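Local coordinates for protein PT26-6P (Thermococcus sp., PDB 2WB7) that is of unknown function but is encoded by a euryarchaeal mobile extrachromosomal element and joins two immunoglobulin-like domains to a helical domain, at residues 161-166 and 215-220; 62-67 and 130-135. All coordinates share one frame; numbering follows the deposited sequence.

Interactions 1 and 2 lie side by side, with centres about 12 Å apart, and follow one another in series along the chain; segments 62-67, 130-135 and 161-166 belong to the first immunoglobulin-like domain. Phe-163 is the main joint. Its CD2 lies 3.4 Å from CB of Ala-130, while its CZ is 3.9 Å from CZ of Phe-67, so the ring of interaction 1 packs against both segments of interaction 2. Pro-131 also meets Thr-161 and Phe-163. Because strand 163-178 belongs to one sheet and strand 66-75 to another, the shared packing ties the two sheets together. The function is unknown, and the geometry of both contacts is that of structural packing.

Interaction 1: 161-166 and 215-220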
loop_
_atom_site.group_PDB
_atom_site.type_symbol
_atom_site.label_atom_id
_atom_site.label_comp_id
_atom_site.label_asym_id
_atom_site.label_seq_id
_atom_site.Cartn_x
_atom_site.Cartn_y
_atom_site.Cartn_z
ATOM N N THR A 161 -3.774 -0.055 -16.692
ATOM C CA THR A 161 -4.125 -0.147 -18.108
ATOM C C THR A 161 -4.906 -1.420 -18.430
ATOM O O THR A 161 -4.724 -2.448 -17.773
ATOM C CB THR A 161 -2.864 -0.162 -18.978
ATOM O OG1 THR A 161 -1.990 0.930 -18.615
ATOM C CG2 THR A 161 -3.247 -0.084 -20.454
ATOM N N HIS A 162 -5.772 -1.347 -19.442
ATOM C CA HIS A 162 -6.500 -2.522 -19.948
ATOM C C HIS A 162 -5.582 -3.392 -20.806
ATOM O O HIS A 162 -4.819 -2.869 -21.611
ATOM C CB HIS A 162 -7.702 -2.087 -20.794
ATOM C CG HIS A 162 -8.922 -1.756 -19.994
ATOM N ND1 HIS A 162 -10.039 -1.164 -20.545
ATOM C CD2 HIS A 162 -9.197 -1.926 -18.679
ATOM C CE1 HIS A 162 -10.956 -1.002 -19.606
ATOM N NE2 HIS A 162 -10.473 -1.462 -18.465
ATOM N N PHE A 163 -5.664 -4.709 -20.649
ATOM C CA PHE A 163 -4.803 -5.632 -21.394
ATOM C C PHE A 163 -5.442 -7.025 -21.457
ATOM O O PHE A 163 -6.422 -7.295 -20.758
ATOM C CB PHE A 163 -3.440 -5.758 -20.707
ATOM C CG PHE A 163 -3.493 -6.545 -19.428
ATOM C CD1 PHE A 163 -3.137 -7.891 -19.405
ATOM C CD2 PHE A 163 -3.935 -5.951 -18.251
ATOM C CE1 PHE A 163 -3.208 -8.626 -18.226
ATOM C CE2 PHE A 163 -4.010 -6.681 -17.077
ATOM C CZ PHE A 163 -3.643 -8.020 -17.066
ATOM N N GLU A 164 -4.874 -7.898 -22.293
ATOM C CA GLU A 164 -5.271 -9.296 -22.353
ATOM C C GLU A 164 -4.048 -10.171 -22.561
ATOM O O GLU A 164 -3.029 -9.714 -23.074
ATOM C CB GLU A 164 -6.270 -9.540 -23.491
ATOM C CG GLU A 164 -7.587 -8.778 -23.372
ATOM C CD GLU A 164 -8.524 -9.380 -22.349
ATOM O OE1 GLU A 164 -8.277 -10.530 -21.938
ATOM O OE2 GLU A 164 -9.506 -8.711 -21.954
ATOM N N ILE A 165 -4.152 -11.429 -22.156
ATOM C CA ILE A 165 -3.112 -12.402 -22.439
ATOM C C ILE A 165 -3.511 -13.314 -23.601
ATOM O O ILE A 165 -4.653 -13.760 -23.706
ATOM C CB ILE A 165 -2.798 -13.270 -21.210
ATOM C CG1 ILE A 165 -2.432 -12.387 -20.022
ATOM C CG2 ILE A 165 -1.657 -14.234 -21.511
ATOM C CD1 ILE A 165 -2.176 -13.172 -18.757
ATOM N N ARG A 166 -2.570 -13.590 -24.486
ATOM C CA ARG A 166 -2.842 -14.586 -25.500
ATOM C C ARG A 166 -1.708 -15.604 -25.662
ATOM O O ARG A 166 -0.521 -15.304 -25.438
ATOM C CB ARG A 166 -3.269 -13.942 -26.829
ATOM C CG ARG A 166 -2.150 -13.415 -27.717
ATOM C CD ARG A 166 -2.673 -13.239 -29.162
ATOM N NE ARG A 166 -3.898 -12.428 -29.263
ATOM C CZ ARG A 166 -4.035 -11.359 -30.055
ATOM N NH1 ARG A 166 -3.025 -10.957 -30.818
ATOM N NH2 ARG A 166 -5.180 -10.687 -30.089
ATOM N N THR A 215 -10.357 -12.925 -21.634
ATOM C CA THR A 215 -11.400 -11.925 -21.814
ATOM C C THR A 215 -11.562 -11.089 -20.554
ATOM O O THR A 215 -11.915 -11.612 -19.504
ATOM C CB THR A 215 -12.753 -12.591 -22.156
ATOM O OG1 THR A 215 -12.525 -13.764 -22.955
ATOM C CG2 THR A 215 -13.650 -11.616 -22.916
ATOM N N THR A 216 -11.299 -9.791 -20.650
ATOM C CA THR A 216 -11.383 -8.942 -19.466
ATOM C C THR A 216 -10.408 -9.433 -18.385
ATOM O O THR A 216 -10.704 -9.403 -17.188
ATOM C CB THR A 216 -12.836 -8.901 -18.926
ATOM O OG1 THR A 216 -13.732 -8.759 -20.033
ATOM C CG2 THR A 216 -13.043 -7.744 -17.955
ATOM N N ALA A 217 -9.235 -9.882 -18.817
ATOM C CA ALA A 217 -8.187 -10.266 -17.878
ATOM C C ALA A 217 -7.975 -9.157 -16.856
ATOM O O ALA A 217 -7.949 -9.413 -15.654
ATOM C CB ALA A 217 -6.888 -10.558 -18.616
ATOM N N TRP A 218 -7.815 -7.934 -17.360
ATOM C CA TRP A 218 -7.543 -6.762 -16.537
ATOM C C TRP A 218 -8.566 -6.594 -15.429
ATOM O O TRP A 218 -8.311 -5.892 -14.464
ATOM C CB TRP A 218 -7.498 -5.488 -17.382
ATOM C CG TRP A 218 -8.731 -5.267 -18.200
ATOM C CD1 TRP A 218 -8.920 -5.615 -19.515
ATOM C CD2 TRP A 218 -9.953 -4.645 -17.770
ATOM N NE1 TRP A 218 -10.185 -5.254 -19.921
ATOM C CE2 TRP A 218 -10.837 -4.654 -18.874
ATOM C CE3 TRP A 218 -10.382 -4.073 -16.565
ATOM C CZ2 TRP A 218 -12.127 -4.117 -18.805
ATOM C CZ3 TRP A 218 -11.663 -3.543 -16.496
ATOM C CH2 TRP A 218 -12.522 -3.572 -17.607
ATOM N N GLY A 219 -9.705 -7.266 -15.541
ATOM C CA GLY A 219 -10.723 -7.170 -14.508
ATOM C C GLY A 219 -10.366 -7.839 -13.196
ATOM O O GLY A 219 -11.203 -7.952 -12.296
ATOM N N HIS A 220 -9.129 -8.302 -13.073
ATOM C CA HIS A 220 -8.703 -8.946 -11.828
ATOM C C HIS A 220 -7.824 -8.006 -11.037
ATOM O O HIS A 220 -7.366 -8.345 -9.948
ATOM C CB HIS A 220 -7.957 -10.255 -12.099
ATOM C CG HIS A 220 -8.800 -11.301 -12.759
ATOM N ND1 HIS A 220 -8.677 -11.625 -14.092
ATOM C CD2 HIS A 220 -9.787 -12.090 -12.268
ATOM C CE1 HIS A 220 -9.556 -12.565 -14.396
ATOM N NE2 HIS A 220 -10.240 -12.866 -13.306
#
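The imidazole of His-162 lies over one face of the Trp-218 indole, a face-to-face stack with 3.5 Å between the imidazole and six-membered ring centroids and the planes tilted by 29°. Here the beginning of strand 163-178, in the first immunoglobulin-like domain, meets a short 3-10 segment, 217-220, on the connection from strand 198-213 to strand 221-222 of another sheet. His-162 CB adds a CH-pi contact, 4.1 Å from the centroid of the five-membered indole ring. Thr-216 CG2 approaches the opposite face, and the Phe-163 carbonyl oxygen lies at the indole edge, in its plane, 3.3 Å from Trp-218 CD1. Trp-218 N lies over one face of the Phe-163 ring, and Trp-218 CB packs 3.7 Å from Phe-163 CD2.

Beside this aromatic group, Glu-164 is bent at its second torsion (chi2 -76°), which brings the carboxylate to the backbone amides of the turn. Thr-216 N donates to the syn lone pair of Glu-164 OE2, though at a bent 126°. Ala-217 N makes a weak, straighter bond to Glu-164 OE1 at 3.3 Å, and that oxygen also bonds to Thr-214 OG1. The 3-10 segment is closed at the Ala-217 carbonyl oxygen, which receives two hydrogen bonds, one from His-220 N at 3.0 Å and one from His-220 ND1 at 2.8 Å.

Interaction 2: 62-67 and 130-135; sequences YGFSAF and APDPLV
The phenyl ring of Phe-64 and the carboxylate of Asp-132 lie almost parallel, their planes only 10° apart, although the two side chains cross obliquely. Asp-132 OD1 stands over one ring face, 4.0 Å from Phe-64 CG, while OD2 faces the root of the same side chain at Phe-64 CB. The first torsions help to bring the groups together: Phe-64 turns CG anti to its carbonyl carbon (chi1 -62°), and Asp-132 carries CG anti to its backbone N (chi1 -165°). The ring edge meets backbone instead, since the Pro-131 carbonyl oxygen lies near the ring plane, 3.7 Å from Phe-64 CD1. Pro-133 crosses the phenyl group at about a right angle and touches Phe-64 CE1 with its CD at 3.8 Å.

No direct hydrogen bond joins the segments; water does so twice. One molecule donates to Phe-64 O and to Asp-132 OD2, at 2.8 and 2.9 Å, and a second links Ser-65 O to Ala-130 N. The carboxylate is further fixed by Trp-374 NE1, which bonds to OD1, and by a salt bridge from Lys-129 to OD2. An alanine at Asp-132 would remove both oxygens, and would probably loosen the Phe-64 ring by losing its flat neighbour, the water bridge and the links to Lys-129 and Trp-374.

Phe-64 is presented by a tight reversal. Gly-63 has a positive phi, which favours glycine, and Ser-65 OG donates to Tyr-62 O, beside a weak backbone bond from Ser-65 N. Ser-264 and Gly-261 also bond to this turn, and Trp-374 touches Phe-64, so that residues of the second immunoglobulin-like domain adjoin it. The arrangement is that of a beta hairpin, strands 52-62 and 66-75 being joined by a type II' turn.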
loop_
_atom_site.group_PDB
_atom_site.type_symbol
_atom_site.label_atom_id
_atom_site.label_comp_id
_atom_site.label_asym_id
_atom_site.label_seq_id
_atom_site.Cartn_x
_atom_site.Cartn_y
_atom_site.Cartn_z
ATOM N N TYR A 62 -3.048 -6.524 -7.272
ATOM C CA TYR A 62 -3.096 -5.158 -6.806
ATOM C C TYR A 62 -2.238 -4.267 -7.702
ATOM O O TYR A 62 -1.065 -4.558 -7.948
ATOM C CB TYR A 62 -2.667 -5.048 -5.345
ATOM C CG TYR A 62 -2.730 -3.625 -4.839
ATOM C CD1 TYR A 62 -3.792 -3.192 -4.036
ATOM C CD2 TYR A 62 -1.747 -2.701 -5.185
ATOM C CE1 TYR A 62 -3.861 -1.872 -3.580
ATOM C CE2 TYR A 62 -1.809 -1.382 -4.743
ATOM C CZ TYR A 62 -2.866 -0.974 -3.941
ATOM O OH TYR A 62 -2.913 0.331 -3.505
ATOM N N GLY A 63 -2.847 -3.199 -8.215
ATOM C CA GLY A 63 -2.129 -2.174 -8.976
ATOM C C GLY A 63 -1.259 -2.676 -10.114
ATOM O O GLY A 63 -1.714 -3.417 -10.974
ATOM N N PHE A 64 0.006 -2.279 -10.121
ATOM C CA PHE A 64 0.870 -2.587 -11.244
ATOM C C PHE A 64 1.819 -3.732 -10.938
ATOM O O PHE A 64 2.997 -3.662 -11.281
ATOM C CB PHE A 64 1.683 -1.356 -11.645
ATOM C CG PHE A 64 0.845 -0.197 -12.107
ATOM C CD1 PHE A 64 0.389 -0.141 -13.408
ATOM C CD2 PHE A 64 0.525 0.845 -11.245
ATOM C CE1 PHE A 64 -0.375 0.919 -13.840
ATOM C CE2 PHE A 64 -0.249 1.901 -11.672
ATOM C CZ PHE A 64 -0.696 1.939 -12.971
ATOM N N SER A 65 1.321 -4.791 -10.307
ATOM C CA SER A 65 2.183 -5.927 -9.976
ATOM C C SER A 65 2.353 -6.918 -11.126
ATOM O O SER A 65 1.558 -6.982 -12.059
ATOM C CB SER A 65 1.667 -6.677 -8.759
ATOM O OG SER A 65 1.028 -5.799 -7.870
ATOM N N ALA A 66 3.428 -7.682 -11.043
ATOM C CA ALA A 66 3.659 -8.786 -11.939
ATOM C C ALA A 66 2.949 -9.974 -11.298
ATOM O O ALA A 66 2.738 -9.985 -10.089
ATOM C CB ALA A 66 5.145 -9.036 -12.065
ATOM N N PHE A 67 2.556 -10.965 -12.083
ATOM C CA PHE A 67 1.754 -12.043 -11.514
ATOM C C PHE A 67 1.999 -13.340 -12.238
ATOM O O PHE A 67 2.320 -13.335 -13.422
ATOM C CB PHE A 67 0.272 -11.682 -11.574
ATOM C CG PHE A 67 -0.179 -11.245 -12.928
ATOM C CD1 PHE A 67 -0.610 -12.169 -13.863
ATOM C CD2 PHE A 67 -0.161 -9.913 -13.275
ATOM C CE1 PHE A 67 -1.026 -11.761 -15.125
ATOM C CE2 PHE A 67 -0.571 -9.495 -14.527
ATOM C CZ PHE A 67 -1.002 -10.419 -15.455
ATOM N N ALA A 130 0.916 -6.144 -16.736
ATOM C CA ALA A 130 0.228 -5.183 -17.590
ATOM C C ALA A 130 1.115 -3.993 -17.979
ATOM O O ALA A 130 2.245 -3.863 -17.491
ATOM C CB ALA A 130 -1.026 -4.696 -16.898
ATOM N N PRO A 131 0.611 -3.112 -18.868
ATOM C CA PRO A 131 1.329 -1.872 -19.180
ATOM C C PRO A 131 1.552 -1.003 -17.925
ATOM O O PRO A 131 0.667 -0.906 -17.061
ATOM C CB PRO A 131 0.389 -1.163 -20.172
ATOM C CG PRO A 131 -0.404 -2.250 -20.788
ATOM C CD PRO A 131 -0.615 -3.247 -19.675
ATOM N N ASP A 132 2.725 -0.378 -17.841
ATOM C CA ASP A 132 3.126 0.359 -16.653
ATOM C C ASP A 132 3.770 1.695 -17.016
ATOM O O ASP A 132 4.976 1.763 -17.244
ATOM C CB ASP A 132 4.120 -0.490 -15.862
ATOM C CG ASP A 132 4.339 0.012 -14.450
ATOM O OD1 ASP A 132 3.990 1.170 -14.147
ATOM O OD2 ASP A 132 4.861 -0.766 -13.640
ATOM N N PRO A 133 2.969 2.767 -17.030
ATOM C CA PRO A 133 3.381 4.112 -17.408
ATOM C C PRO A 133 4.386 4.767 -16.452
ATOM O O PRO A 133 5.285 5.484 -16.912
ATOM C CB PRO A 133 2.073 4.902 -17.390
ATOM C CG PRO A 133 0.982 3.912 -17.211
ATOM C CD PRO A 133 1.580 2.725 -16.559
ATOM N N LEU A 134 4.256 4.517 -15.149
ATOM C CA LEU A 134 5.095 5.175 -14.143
ATOM C C LEU A 134 6.488 4.549 -13.881
ATOM O O LEU A 134 7.384 5.216 -13.343
ATOM C CB LEU A 134 4.320 5.290 -12.829
ATOM C CG LEU A 134 3.151 6.259 -12.904
ATOM C CD1 LEU A 134 2.609 6.587 -11.517
ATOM C CD2 LEU A 134 3.601 7.527 -13.627
ATOM N N VAL A 135 6.670 3.286 -14.260
ATOM C CA VAL A 135 7.833 2.515 -13.798
ATOM C C VAL A 135 9.188 3.216 -13.954
ATOM O O VAL A 135 10.024 3.149 -13.050
ATOM C CB VAL A 135 7.893 1.090 -14.444
ATOM C CG1 VAL A 135 7.996 1.195 -15.941
ATOM C CG2 VAL A 135 9.072 0.295 -13.905
HETATM O O HOH W 1 5.384 -2.246 -11.232
HETATM O O HOH W 2 -0.330 -5.383 -13.906
#